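Possible thiamine biosynthesis enzyme (Candida albicans, PDB 2X7Q) is of unknown function but has the fold of the periplasmic binding proteins and may bind a small solute, possibly one linked to thiamine biosynthesis. Local coordinates at residues A[71-76]-A[201-206]; A[88-93]-A[271-276]; A[101-106]-A[171-176]. The protein carries 1 engineered substitution. All blocks are in the same frame, centred on the assembly; numbering follows the deposited sequence.

Contact 1 of 3, residues A[71-76]-A[201-206]; sequences IGLTEA and SSWVVA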
loop_
_atom_site.group_PDB
_atom_site.type_symbol
_atom_site.label_atom_id
_atom_site.label_comp_id
_atom_site.label_asym_id
_atom_site.label_seq_id
_atom_site.Cartn_x
_atom_site.Cartn_y
_atom_site.Cartn_z
ATOM N N ILE A 71 7.126 -3.660 -1.814
ATOM C CA ILE A 71 6.429 -2.440 -2.211
ATOM C C ILE A 71 4.995 -2.483 -1.688
ATOM O O ILE A 71 4.131 -3.130 -2.285
ATOM C CB ILE A 71 6.385 -2.285 -3.744
ATOM C CG1 ILE A 71 7.752 -2.589 -4.362
ATOM C CG2 ILE A 71 5.910 -0.890 -4.132
ATOM C CD1 ILE A 71 8.648 -1.377 -4.505
ATOM N N GLY A 72 4.736 -1.797 -0.577
ATOM C CA GLY A 72 3.426 -1.848 0.049
ATOM C C GLY A 72 2.920 -0.514 0.563
ATOM O O GLY A 72 3.541 0.527 0.342
ATOM N N LEU A 73 1.783 -0.544 1.251
ATOM C CA LEU A 73 1.169 0.673 1.770
ATOM C C LEU A 73 2.016 1.313 2.867
ATOM O O LEU A 73 2.632 0.620 3.676
ATOM C CB LEU A 73 -0.247 0.391 2.281
ATOM C CG LEU A 73 -1.233 -0.160 1.247
ATOM C CD1 LEU A 73 -2.578 -0.473 1.888
ATOM C CD2 LEU A 73 -1.403 0.813 0.089
ATOM N N THR A 74 2.038 2.642 2.884
ATOM C CA THR A 74 2.855 3.395 3.827
ATOM C C THR A 74 2.520 3.093 5.285
ATOM O O THR A 74 3.404 2.746 6.063
ATOM C CB THR A 74 2.729 4.913 3.586
ATOM O OG1 THR A 74 3.143 5.224 2.248
ATOM C CG2 THR A 74 3.592 5.687 4.569
ATOM N N GLU A 75 1.248 3.221 5.652
ATOM C CA GLU A 75 0.841 3.053 7.045
ATOM C C GLU A 75 1.214 1.679 7.594
ATOM O O GLU A 75 1.504 1.539 8.780
ATOM C CB GLU A 75 -0.661 3.311 7.221
ATOM C CG GLU A 75 -1.572 2.248 6.623
ATOM C CD GLU A 75 -1.865 2.482 5.157
ATOM O OE1 GLU A 75 -1.320 3.449 4.589
ATOM O OE2 GLU A 75 -2.644 1.701 4.574
ATOM N N ALA A 76 1.210 0.672 6.727
ATOM C CA ALA A 76 1.534 -0.691 7.130
ATOM C C ALA A 76 2.950 -0.778 7.695
ATOM O O ALA A 76 3.178 -1.400 8.732
ATOM C CB ALA A 76 1.374 -1.642 5.952
ATOM N N SER A 201 1.213 9.979 1.645
ATOM C CA SER A 201 1.556 9.278 0.413
ATOM C C SER A 201 1.282 7.792 0.617
ATOM O O SER A 201 1.559 7.250 1.684
ATOM C CB SER A 201 3.021 9.512 0.045
ATOM O OG SER A 201 3.261 10.880 -0.241
ATOM N N SER A 202 0.745 7.136 -0.406
ATOM C CA SER A 202 0.180 5.798 -0.240
ATOM C C SER A 202 1.173 4.634 -0.276
ATOM O O SER A 202 0.978 3.635 0.417
ATOM C CB SER A 202 -0.941 5.565 -1.256
ATOM O OG SER A 202 -0.497 5.802 -2.576
ATOM N N TRP A 203 2.229 4.752 -1.075
ATOM C CA TRP A 203 3.146 3.631 -1.270
ATOM C C TRP A 203 4.608 3.976 -0.995
ATOM O O TRP A 203 5.066 5.078 -1.299
ATOM C CB TRP A 203 2.990 3.068 -2.684
ATOM C CG TRP A 203 1.646 2.453 -2.930
ATOM C CD1 TRP A 203 0.477 3.110 -3.180
ATOM C CD2 TRP A 203 1.329 1.051 -2.952
ATOM N NE1 TRP A 203 -0.545 2.208 -3.355
ATOM C CE2 TRP A 203 -0.049 0.944 -3.219
ATOM C CE3 TRP A 203 2.081 -0.110 -2.768
ATOM C CZ2 TRP A 203 -0.691 -0.296 -3.309
ATOM C CZ3 TRP A 203 1.439 -1.335 -2.859
ATOM C CH2 TRP A 203 0.069 -1.417 -3.126
ATOM N N VAL A 204 5.332 3.019 -0.422
ATOM C CA VAL A 204 6.747 3.196 -0.117
ATOM C C VAL A 204 7.530 1.931 -0.448
ATOM O O VAL A 204 6.953 0.852 -0.599
ATOM C CB VAL A 204 6.970 3.533 1.369
ATOM C CG1 VAL A 204 6.323 4.860 1.725
ATOM C CG2 VAL A 204 6.436 2.414 2.252
ATOM N N VAL A 205 8.847 2.071 -0.564
ATOM C CA VAL A 205 9.719 0.927 -0.795
ATOM C C VAL A 205 10.418 0.551 0.508
ATOM O O VAL A 205 11.132 1.366 1.092
ATOM C CB VAL A 205 10.777 1.231 -1.871
ATOM C CG1 VAL A 205 11.711 0.043 -2.052
ATOM C CG2 VAL A 205 10.105 1.594 -3.186
ATOM N N ALA A 206 10.205 -0.678 0.969
ATOM C CA ALA A 206 10.777 -1.113 2.239
ATOM C C ALA A 206 11.725 -2.297 2.079
ATOM O O ALA A 206 11.659 -3.035 1.093
ATOM C CB ALA A 206 9.674 -1.443 3.235
HETATM O O HOH W 1 -1.223 4.107 1.981
#
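L73 lays the methyl CD2 over one face of the W203 indole. CD2 stands 3.9 Å from the centroid of the W203 six-membered ring and 26° off the ring normal, a CH-pi contact displaced toward the rim, where CE2 and CZ2 are the nearest ring atoms. The same indole rests obliquely on the backbone of G72, with W203 CE3 3.5 Å from G72 C, and it turns an edge to the preceding peptide, where CZ3 comes 3.3 Å from I71 O. The ring therefore fits a hollow formed by the L73 side chain and the main chain of I71 and G72.

Beside it, I71 and V205 run side by side on one sheet face, I71 CD1 touching V205 CG2 at 3.6 Å. V204 occupies the other face and crosses T74 at about a right angle, its CG1 pressed against T74 OG1.

Strand 203-208 is the antiparallel strand inserted between 69-73 and 88-95 in this lobe of the periplasmic-binding-protein fold; V204 N donates to G72 O over 3.2 Å, and the return bond, G72 N to V204 O, is weak. At the turn into helix 74-82, L73 is the N-cap and its N bonds S55 OG. T74 N donates to S202 O at 2.9 Å, from above the carbonyl plane. T74 OG1, anti to the carbonyl carbon and beside the backbone N (chi1 -59°), donates to S201 O at 2.6 Å. A water held by E75 OE1 also donates to S202 O. Both T74 donors are thus satisfied by the chain entering strand 203-208, tying helix start to sheet in a buried setting.

Contact 2 of 3, residues A[88-93]-A[271-276]; sequences IHVLDT and TPLDWD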
loop_
_atom_site.group_PDB
_atom_site.type_symbol
_atom_site.label_atom_id
_atom_site.label_comp_id
_atom_site.label_asym_id
_atom_site.label_seq_id
_atom_site.Cartn_x
_atom_site.Cartn_y
_atom_site.Cartn_z
ATOM N N ILE A 88 12.745 -3.355 10.054
ATOM C CA ILE A 88 12.071 -2.877 8.852
ATOM C C ILE A 88 12.525 -1.457 8.530
ATOM O O ILE A 88 12.517 -0.583 9.398
ATOM C CB ILE A 88 10.540 -2.896 9.014
ATOM C CG1 ILE A 88 10.033 -4.335 9.118
ATOM C CG2 ILE A 88 9.873 -2.193 7.843
ATOM C CD1 ILE A 88 10.260 -5.153 7.865
ATOM N N HIS A 89 12.921 -1.234 7.281
ATOM C CA HIS A 89 13.408 0.074 6.857
ATOM C C HIS A 89 12.626 0.626 5.669
ATOM O O HIS A 89 12.492 -0.036 4.639
ATOM C CB HIS A 89 14.897 0.004 6.510
ATOM C CG HIS A 89 15.791 -0.137 7.701
ATOM N ND1 HIS A 89 16.037 -1.350 8.311
ATOM C CD2 HIS A 89 16.507 0.780 8.392
ATOM C CE1 HIS A 89 16.860 -1.171 9.326
ATOM N NE2 HIS A 89 17.162 0.113 9.399
ATOM N N VAL A 90 12.113 1.842 5.823
ATOM C CA VAL A 90 11.452 2.539 4.727
ATOM C C VAL A 90 12.479 3.356 3.951
ATOM O O VAL A 90 12.991 4.360 4.450
ATOM C CB VAL A 90 10.336 3.472 5.233
ATOM C CG1 VAL A 90 9.714 4.234 4.072
ATOM C CG2 VAL A 90 9.277 2.676 5.983
ATOM N N LEU A 91 12.771 2.923 2.729
ATOM C CA LEU A 91 13.836 3.524 1.933
ATOM C C LEU A 91 13.397 4.783 1.192
ATOM O O LEU A 91 14.070 5.813 1.252
ATOM C CB LEU A 91 14.394 2.503 0.939
ATOM C CG LEU A 91 15.004 1.243 1.553
ATOM C CD1 LEU A 91 15.435 0.274 0.467
ATOM C CD2 LEU A 91 16.174 1.602 2.452
ATOM N N ASP A 92 12.273 4.697 0.487
ATOM C CA ASP A 92 11.804 5.815 -0.325
ATOM C C ASP A 92 10.310 5.706 -0.615
ATOM O O ASP A 92 9.672 4.713 -0.270
ATOM C CB ASP A 92 12.595 5.882 -1.634
ATOM C CG ASP A 92 12.733 7.296 -2.164
ATOM O OD1 ASP A 92 13.675 7.549 -2.945
ATOM O OD2 ASP A 92 11.909 8.157 -1.794
ATOM N N THR A 93 9.759 6.735 -1.251
ATOM C CA THR A 93 8.346 6.758 -1.608
ATOM C C THR A 93 8.130 6.250 -3.030
ATOM O O THR A 93 8.811 6.681 -3.960
ATOM C CB THR A 93 7.764 8.178 -1.495
ATOM O OG1 THR A 93 7.957 8.672 -0.165
ATOM C CG2 THR A 93 6.279 8.175 -1.823
ATOM N N THR A 271 15.955 12.147 -4.652
ATOM C CA THR A 271 15.791 12.998 -3.479
ATOM C C THR A 271 15.169 12.209 -2.330
ATOM O O THR A 271 14.347 11.324 -2.559
ATOM C CB THR A 271 14.920 14.228 -3.797
ATOM O OG1 THR A 271 14.924 15.129 -2.683
ATOM C CG2 THR A 271 13.489 13.806 -4.102
ATOM N N PRO A 272 15.574 12.517 -1.088
ATOM C CA PRO A 272 15.038 11.834 0.095
ATOM C C PRO A 272 13.518 11.934 0.154
ATOM O O PRO A 272 12.946 12.894 -0.363
ATOM C CB PRO A 272 15.657 12.615 1.258
ATOM C CG PRO A 272 16.906 13.192 0.700
ATOM C CD PRO A 272 16.613 13.500 -0.737
ATOM N N LEU A 273 12.876 10.948 0.776
ATOM C CA LEU A 273 11.424 10.952 0.918
ATOM C C LEU A 273 10.956 12.151 1.729
ATOM O O LEU A 273 11.707 12.693 2.540
ATOM C CB LEU A 273 10.943 9.650 1.560
ATOM C CG LEU A 273 11.478 9.279 2.944
ATOM C CD1 LEU A 273 10.740 10.027 4.040
ATOM C CD2 LEU A 273 11.357 7.780 3.164
ATOM N N ASP A 274 9.715 12.566 1.499
ATOM C CA ASP A 274 9.144 13.695 2.221
ATOM C C ASP A 274 8.771 13.284 3.642
ATOM O O ASP A 274 7.770 12.603 3.860
ATOM C CB ASP A 274 7.923 14.244 1.483
ATOM C CG ASP A 274 7.422 15.545 2.075
ATOM O OD1 ASP A 274 7.984 15.993 3.098
ATOM O OD2 ASP A 274 6.471 16.125 1.515
ATOM N N TRP A 275 9.586 13.706 4.603
ATOM C CA TRP A 275 9.405 13.333 6.000
ATOM C C TRP A 275 8.033 13.732 6.538
ATOM O O TRP A 275 7.416 12.983 7.293
ATOM C CB TRP A 275 10.508 13.961 6.855
ATOM C CG TRP A 275 10.566 13.425 8.250
ATOM C CD1 TRP A 275 10.040 13.996 9.375
ATOM C CD2 TRP A 275 11.182 12.199 8.677
ATOM N NE1 TRP A 275 10.294 13.205 10.470
ATOM C CE2 TRP A 275 10.990 12.101 10.067
ATOM C CE3 TRP A 275 11.875 11.186 8.009
ATOM C CZ2 TRP A 275 11.474 11.019 10.808
ATOM C CZ3 TRP A 275 12.350 10.117 8.748
ATOM C CH2 TRP A 275 12.148 10.042 10.131
ATOM N N ASP A 276 7.556 14.908 6.141
ATOM C CA ASP A 276 6.286 15.430 6.637
ATOM C C ASP A 276 5.097 14.537 6.280
ATOM O O ASP A 276 4.204 14.327 7.099
ATOM C CB ASP A 276 6.049 16.849 6.114
ATOM C CG ASP A 276 4.698 17.407 6.529
ATOM O OD1 ASP A 276 4.459 17.558 7.746
ATOM O OD2 ASP A 276 3.872 17.692 5.635
HETATM O O HOH W 2 14.608 8.612 1.208
HETATM O O HOH W 3 11.881 10.587 -3.072
HETATM O O HOH W 4 8.073 11.416 -0.478
#
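A classic beta bulge, in which L91 and D92 both face V205, marks the place where strand 88-95, outermost of the five strands in its sheet, receives L273 from the loop leading into helix 275-289. L273 carries the contact. Its CG takes the crowded position between the backbone N and the carbonyl carbon (chi1 59°), and its CD2 lies 4.0 Å from V90 CG1, with the V90 side chain crossing it at about a right angle. CD2 also meets the strand backbone, 3.9 Å from L91 O. At the root of the side chain, L273 CB packs 3.6 Å from T93 OG1, while the D92 side chain runs antiparallel alongside, OD2 3.8 Å from L273 CB.

The polar links between the segments are made by three waters. One donates to L91 O and accepts from L273 N. A second donates both to D92 OD2, at 2.7 Å, and to T271 O, at 2.6 Å; a third joins T93 OG1 to D274 N. OD2 of D92 is also gripped by T93 N within its own strand (2.6 Å, N-H...acceptor angle 149°), and OD1 accepts from G269 N, so donors at both oxygens hold the carboxylate and would be expected to favour its charged form. On the loop side D274 is the N-cap of helix 275-289, with its OD1 accepting from D276 N at 3.3 Å.

L273 and T93 both lean on I278 in the first turn of that helix. V90 packs on F77 and I81 of helix 74-82, and its backbone bonds to N306 and K308; L91 packs on L212 of helix 209-214. Through V205 the bulge is bonded to strand 203-208, so the L273 loop packs against the 88-95 side of the sheet.

Contact 3 of 3, residues A[101-106]-A[171-176]; sequences WAVSTG and SDAFMW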
loop_
_atom_site.group_PDB
_atom_site.type_symbol
_atom_site.label_atom_id
_atom_site.label_comp_id
_atom_site.label_asym_id
_atom_site.label_seq_id
_atom_site.Cartn_x
_atom_site.Cartn_y
_atom_site.Cartn_z
ATOM N N TRP A 101 -9.750 5.342 -0.358
ATOM C CA TRP A 101 -10.478 4.212 0.209
ATOM C C TRP A 101 -11.984 4.382 0.048
ATOM O O TRP A 101 -12.527 5.455 0.303
ATOM C CB TRP A 101 -10.128 4.033 1.686
ATOM C CG TRP A 101 -8.763 3.458 1.911
ATOM C CD1 TRP A 101 -7.591 4.148 2.040
ATOM C CD2 TRP A 101 -8.425 2.073 2.038
ATOM N NE1 TRP A 101 -6.547 3.275 2.238
ATOM C CE2 TRP A 101 -7.036 1.991 2.239
ATOM C CE3 TRP A 101 -9.168 0.886 1.998
ATOM C CZ2 TRP A 101 -6.370 0.780 2.403
ATOM C CZ3 TRP A 101 -8.507 -0.318 2.161
ATOM C CH2 TRP A 101 -7.124 -0.362 2.361
ATOM N N ALA A 102 -12.655 3.316 -0.377
ATOM C CA ALA A 102 -14.099 3.346 -0.563
ATOM C C ALA A 102 -14.795 2.450 0.460
ATOM O O ALA A 102 -14.411 1.292 0.656
ATOM C CB ALA A 102 -14.459 2.920 -1.978
ATOM N N VAL A 103 -15.826 2.989 1.105
ATOM C CA VAL A 103 -16.594 2.238 2.088
ATOM C C VAL A 103 -17.794 1.583 1.416
ATOM O O VAL A 103 -18.629 2.265 0.820
ATOM C CB VAL A 103 -17.075 3.146 3.230
ATOM C CG1 VAL A 103 -17.794 2.329 4.291
ATOM C CG2 VAL A 103 -15.899 3.896 3.840
ATOM N N SER A 104 -17.880 0.260 1.511
ATOM C CA SER A 104 -18.928 -0.480 0.816
ATOM C C SER A 104 -19.841 -1.241 1.770
ATOM O O SER A 104 -19.456 -1.560 2.896
ATOM C CB SER A 104 -18.313 -1.457 -0.188
ATOM O OG SER A 104 -17.456 -0.791 -1.097
ATOM N N THR A 105 -21.054 -1.526 1.305
ATOM C CA THR A 105 -21.994 -2.355 2.047
ATOM C C THR A 105 -22.787 -3.212 1.069
ATOM O O THR A 105 -22.593 -3.120 -0.144
ATOM C CB THR A 105 -22.958 -1.505 2.897
ATOM O OG1 THR A 105 -23.749 -2.360 3.734
ATOM C CG2 THR A 105 -23.877 -0.680 2.009
ATOM N N GLY A 106 -23.676 -4.046 1.599
ATOM C CA GLY A 106 -24.489 -4.917 0.771
ATOM C C GLY A 106 -25.321 -4.156 -0.243
ATOM O O GLY A 106 -25.516 -2.949 -0.115
ATOM N N SER A 171 -21.364 -8.554 8.041
ATOM C CA SER A 171 -20.737 -7.276 8.360
ATOM C C SER A 171 -21.610 -6.124 7.875
ATOM O O SER A 171 -22.456 -6.303 6.998
ATOM C CB SER A 171 -19.346 -7.183 7.728
ATOM O OG SER A 171 -18.482 -8.183 8.238
ATOM N N ASP A 172 -21.409 -4.945 8.453
ATOM C CA ASP A 172 -22.153 -3.765 8.038
ATOM C C ASP A 172 -21.463 -3.066 6.873
ATOM O O ASP A 172 -22.121 -2.519 5.985
ATOM C CB ASP A 172 -22.332 -2.795 9.209
ATOM C CG ASP A 172 -23.294 -3.315 10.258
ATOM O OD1 ASP A 172 -24.086 -4.224 9.941
ATOM O OD2 ASP A 172 -23.259 -2.810 11.399
ATOM N N ALA A 173 -20.135 -3.095 6.876
ATOM C CA ALA A 173 -19.356 -2.451 5.825
ATOM C C ALA A 173 -17.882 -2.842 5.877
ATOM O O ALA A 173 -17.393 -3.333 6.895
ATOM C CB ALA A 173 -19.500 -0.940 5.906
ATOM N N PHE A 174 -17.185 -2.622 4.766
ATOM C CA PHE A 174 -15.748 -2.848 4.690
ATOM C C PHE A 174 -15.118 -1.752 3.838
ATOM O O PHE A 174 -15.817 -1.046 3.112
ATOM C CB PHE A 174 -15.446 -4.228 4.098
ATOM C CG PHE A 174 -15.792 -4.355 2.640
ATOM C CD1 PHE A 174 -17.069 -4.718 2.245
ATOM C CD2 PHE A 174 -14.836 -4.122 1.664
ATOM C CE1 PHE A 174 -17.388 -4.840 0.904
ATOM C CE2 PHE A 174 -15.148 -4.241 0.325
ATOM C CZ PHE A 174 -16.426 -4.600 -0.056
HETATM N N MSE A 175 -13.802 -1.606 3.926
HETATM C CA MSE A 175 -13.110 -0.570 3.169
HETATM C C MSE A 175 -12.097 -1.180 2.202
HETATM O O MSE A 175 -11.318 -2.063 2.570
HETATM C CB MSE A 175 -12.424 0.416 4.117
HETATM C CG MSE A 175 -13.367 1.082 5.095
HETATM SE SE MSE A 175 -12.476 2.313 6.301
HETATM C CE MSE A 175 -11.673 3.490 4.986
ATOM N N TRP A 176 -12.112 -0.703 0.962
ATOM C CA TRP A 176 -11.228 -1.232 -0.069
ATOM C C TRP A 176 -10.914 -0.144 -1.088
ATOM O O TRP A 176 -11.676 0.811 -1.239
ATOM C CB TRP A 176 -11.885 -2.432 -0.753
ATOM C CG TRP A 176 -10.913 -3.470 -1.221
ATOM C CD1 TRP A 176 -10.529 -3.717 -2.506
ATOM C CD2 TRP A 176 -10.197 -4.407 -0.402
ATOM N NE1 TRP A 176 -9.623 -4.750 -2.540
ATOM C CE2 TRP A 176 -9.403 -5.187 -1.265
ATOM C CE3 TRP A 176 -10.157 -4.657 0.972
ATOM C CZ2 TRP A 176 -8.573 -6.205 -0.790
ATOM C CZ3 TRP A 176 -9.332 -5.667 1.437
ATOM C CH2 TRP A 176 -8.552 -6.428 0.559
#
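D172 O accepts from T105 OG1 at 2.8 Å, closing one end of the antiparallel pairing of strands 100-106 and 173-177. These are neighbouring strands in the sheet of the second lobe of the periplasmic-binding-protein fold, and both segments lie within the Ca3427-like family region. The D172 carboxylate serves other partners: OD1 makes salt bridges to R120 and R109, and OD2 accepts from K119 N, which ties the start of the segment to the region around strand 120-123.

At A173 the backbones come close, A173 CA making a bent CA-H...O contact with S104 O, and the A173 methyl CB touches V103 CG1 at 4.0 Å. F174 follows in a hydrogen-bonded pair with S104: S104 N donates to F174 O over 2.9 Å, with an N-H...acceptor angle of 174°, and F174 N donates back to S104 O. With chi1 at 69°, F174 CG sits between the backbone N and the carbonyl carbon, and the ring offers a face to S104 CB, which is 4.0 Å from the ring centroid in a CH-pi contact. S104 OG itself bonds to Y185 OH.

Selenomethionine M175 shares a face with V103. Its CG touches V103 CG2, and a bend at chi3 (57°) carries CE to within 3.7 Å of W101 CB. M175 O is buried without a hydrogen-bond partner; W101 turns its ring edge to it, CZ3 lying 3.3 Å away. W176 completes the ladder with A102: A102 N donates to W176 O at 2.8 Å and W176 N to A102 O at 3.1 Å.

Helix 129-141 packs on the V103 and M175 face through M133 and L137. On the face of F174 and W176 lies helix 155-162, where F155 stacks on W176. Strand 190-197 flanks 100-106 on its other edge, within the second five-stranded sheet.

How the contacts relate
Contacts 1 and 2 belong to one sheet, in the strand order 2-1-3-5-4 found in class II periplasmic binding proteins, and their centres are 10 Å apart. V205 joins them directly, its N 2.8 Å from D92 O and its O 2.8 Å from L91 N. Contact 3 lies in the second sheet, with centres 22 Å from contact 1 and 30 Å from contact 2, and nearest atoms about 14 Å from contact 2. It reaches contact 1 where L73 CD1 packs 4.0 Å from W101 CZ2, across the boundary of the two lobes. Family members bind solutes between such lobes, so contact 1 probably lies near the cleft.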